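Local atomic coordinates of F-actin-capping protein subunit alpha (Plasmodium berghei, PDB entry 7A0H), a protein that probably binds the fast-growing barbed ends of actin filaments and blocks subunit exchange there, without severing the filaments. Residues Ala89-Asn92 with Lys97-Asp100. Numbering follows the deposited sequence.
Sequences ANVN and KVID
Opposite Asn90, strand 97-103 spends two residues, Ile99 and Asp100, where one would do: a classic beta bulge in the antiparallel hairpin of strands 87-92 and 97-103. The bulge gathers two N-H groups on one carbonyl: Ile99 N reaches Asn90 O at 2.9 Å, nearly straight at 172°, whereas the bond from Asp100 N is long and weak. Asn90 N in turn donates to Asp100 O, and toward the turn Asn92 and Lys97 form a regular hydrogen-bonded pair, with Asn92 N to Lys97 O at 2.8 Å.

Ile99, the first of the two bulge residues, has a side chain that can be followed outward over the first strand. Its CB stands 4.1 Å from Asn90 O. A chi1 of 58° swings CG1 back over the partner strand, within 3.3 Å of Asn90 O. The CG2 branch meets Asn92 CB at 4.0 Å, and CD1 ends 3.9 Å from Asn90 OD1. The branched side chain thus spreads one arm toward each asparagine, on a face that is largely exposed.

On the other face, the side chains of the non-hydrogen-bonded pair Val91 and Val98, compact and beta-branched, both pack on Ile60 of strand 58-62. Asn92 OD1 turns instead to Lys95 N in the connecting turn. Beside the bulge, a water donates to Asp100 OD2 at 2.9 Å.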
ATOM      1  N   ALA A  89      -3.650 -24.764 -21.683  1.00 58.13           N
ATOM      2  CA  ALA A  89      -3.858 -25.192 -20.308  1.00 53.08           C
ATOM      3  C   ALA A  89      -5.092 -24.477 -19.807  1.00 50.75           C
ATOM      4  O   ALA A  89      -5.246 -23.245 -19.959  1.00 47.38           O
ATOM      5  CB  ALA A  89      -2.656 -24.876 -19.420  1.00 51.65           C
ATOM      6  N   ASN A  90      -5.971 -25.252 -19.216  1.00 52.42           N
ATOM      7  CA  ASN A  90      -7.143 -24.713 -18.553  1.00 58.28           C
ATOM      8  C   ASN A  90      -6.770 -24.471 -17.104  1.00 50.78           C
ATOM      9  O   ASN A  90      -6.275 -25.378 -16.436  1.00 57.08           O
ATOM     10  CB  ASN A  90      -8.299 -25.688 -18.679  1.00 59.49           C
ATOM     11  CG  ASN A  90      -9.594 -25.017 -18.457  1.00 59.79           C
ATOM     12  OD1 ASN A  90      -9.675 -24.075 -17.663  1.00 51.51           O
ATOM     13  ND2 ASN A  90     -10.608 -25.433 -19.188  1.00 58.48           N
ATOM     14  N   VAL A  91      -7.012 -23.275 -16.600  1.00 46.75           N
ATOM     15  CA  VAL A  91      -6.484 -22.961 -15.278  1.00 53.55           C
ATOM     16  C   VAL A  91      -7.580 -22.675 -14.270  1.00 55.00           C
ATOM     17  O   VAL A  91      -8.641 -22.147 -14.603  1.00 54.57           O
ATOM     18  CB  VAL A  91      -5.524 -21.745 -15.429  1.00 54.16           C
ATOM     19  CG1 VAL A  91      -5.443 -21.019 -14.229  1.00 54.19           C
ATOM     20  CG2 VAL A  91      -4.094 -22.243 -15.866  1.00 57.21           C
ATOM     21  N   ASN A  92      -7.302 -22.957 -12.993  1.00 56.74           N
ATOM     22  CA  ASN A  92      -8.144 -22.413 -11.922  1.00 68.14           C
ATOM     23  C   ASN A  92      -7.422 -21.217 -11.309  1.00 56.75           C
ATOM     24  O   ASN A  92      -6.357 -21.362 -10.680  1.00 60.55           O
ATOM     25  CB  ASN A  92      -8.504 -23.434 -10.850  1.00 56.05           C
ATOM     26  CG  ASN A  92      -9.493 -22.868  -9.803  1.00 73.63           C
ATOM     27  OD1 ASN A  92      -9.549 -21.644  -9.599  1.00 68.25           O
ATOM     28  ND2 ASN A  92     -10.352 -23.771  -9.199  1.00 62.82           N
ATOM     29  N   LYS A  97      -3.855 -23.304 -10.271  1.00 69.07           N
ATOM     30  CA  LYS A  97      -3.412 -24.621 -10.677  1.00 50.93           C
ATOM     31  C   LYS A  97      -3.958 -24.926 -12.038  1.00 50.12           C
ATOM     32  O   LYS A  97      -4.907 -24.293 -12.505  1.00 64.08           O
ATOM     33  CB  LYS A  97      -3.805 -25.722  -9.693  1.00 63.17           C
ATOM     34  CG  LYS A  97      -5.320 -25.928  -9.516  1.00 75.65           C
ATOM     35  CD  LYS A  97      -5.618 -27.259  -8.755  1.00 79.32           C
ATOM     36  CE  LYS A  97      -7.099 -27.480  -8.461  1.00 70.89           C
ATOM     37  NZ  LYS A  97      -7.254 -28.696  -7.582  1.00 95.46           N
ATOM     38  N   VAL A  98      -3.295 -25.874 -12.693  1.00 58.15           N
ATOM     39  CA  VAL A  98      -3.737 -26.388 -13.969  1.00 64.05           C
ATOM     40  C   VAL A  98      -4.769 -27.489 -13.730  1.00 52.16           C
ATOM     41  O   VAL A  98      -4.468 -28.494 -13.066  1.00 66.37           O
ATOM     42  CB  VAL A  98      -2.556 -26.934 -14.769  1.00 56.40           C
ATOM     43  CG1 VAL A  98      -3.028 -27.537 -16.067  1.00 55.31           C
ATOM     44  CG2 VAL A  98      -1.575 -25.809 -15.059  1.00 63.34           C
ATOM     45  N   ILE A  99      -5.904 -27.393 -14.406  1.00 60.79           N
ATOM     46  CA  ILE A  99      -6.966 -28.386 -14.239  1.00 66.37           C
ATOM     47  C   ILE A  99      -7.237 -29.179 -15.499  1.00 62.32           C
ATOM     48  O   ILE A  99      -8.006 -30.132 -15.453  1.00 57.89           O
ATOM     49  CB  ILE A  99      -8.274 -27.739 -13.729  1.00 65.50           C
ATOM     50  CG1 ILE A  99      -8.781 -26.642 -14.690  1.00 56.26           C
ATOM     51  CG2 ILE A  99      -8.010 -27.051 -12.434  1.00 56.73           C
ATOM     52  CD1 ILE A  99     -10.154 -25.965 -14.298  1.00 55.49           C
ATOM     53  N   ASP A 100      -6.649 -28.824 -16.632  1.00 55.96           N
ATOM     54  CA  ASP A 100      -6.800 -29.641 -17.841  1.00 60.44           C
ATOM     55  C   ASP A 100      -5.803 -29.106 -18.868  1.00 59.12           C
ATOM     56  O   ASP A 100      -5.362 -27.966 -18.805  1.00 54.04           O
ATOM     57  CB  ASP A 100      -8.288 -29.604 -18.288  1.00 57.38           C
ATOM     58  CG  ASP A 100      -8.634 -30.616 -19.343  1.00 68.72           C
ATOM     59  OD1 ASP A 100      -8.202 -31.819 -19.262  1.00 68.43           O
ATOM     60  OD2 ASP A 100      -9.442 -30.197 -20.220  1.00 64.93           O
TER
HETATM   61  O   HOH W   1     -10.134 -27.446 -20.611  1.00 53.61           O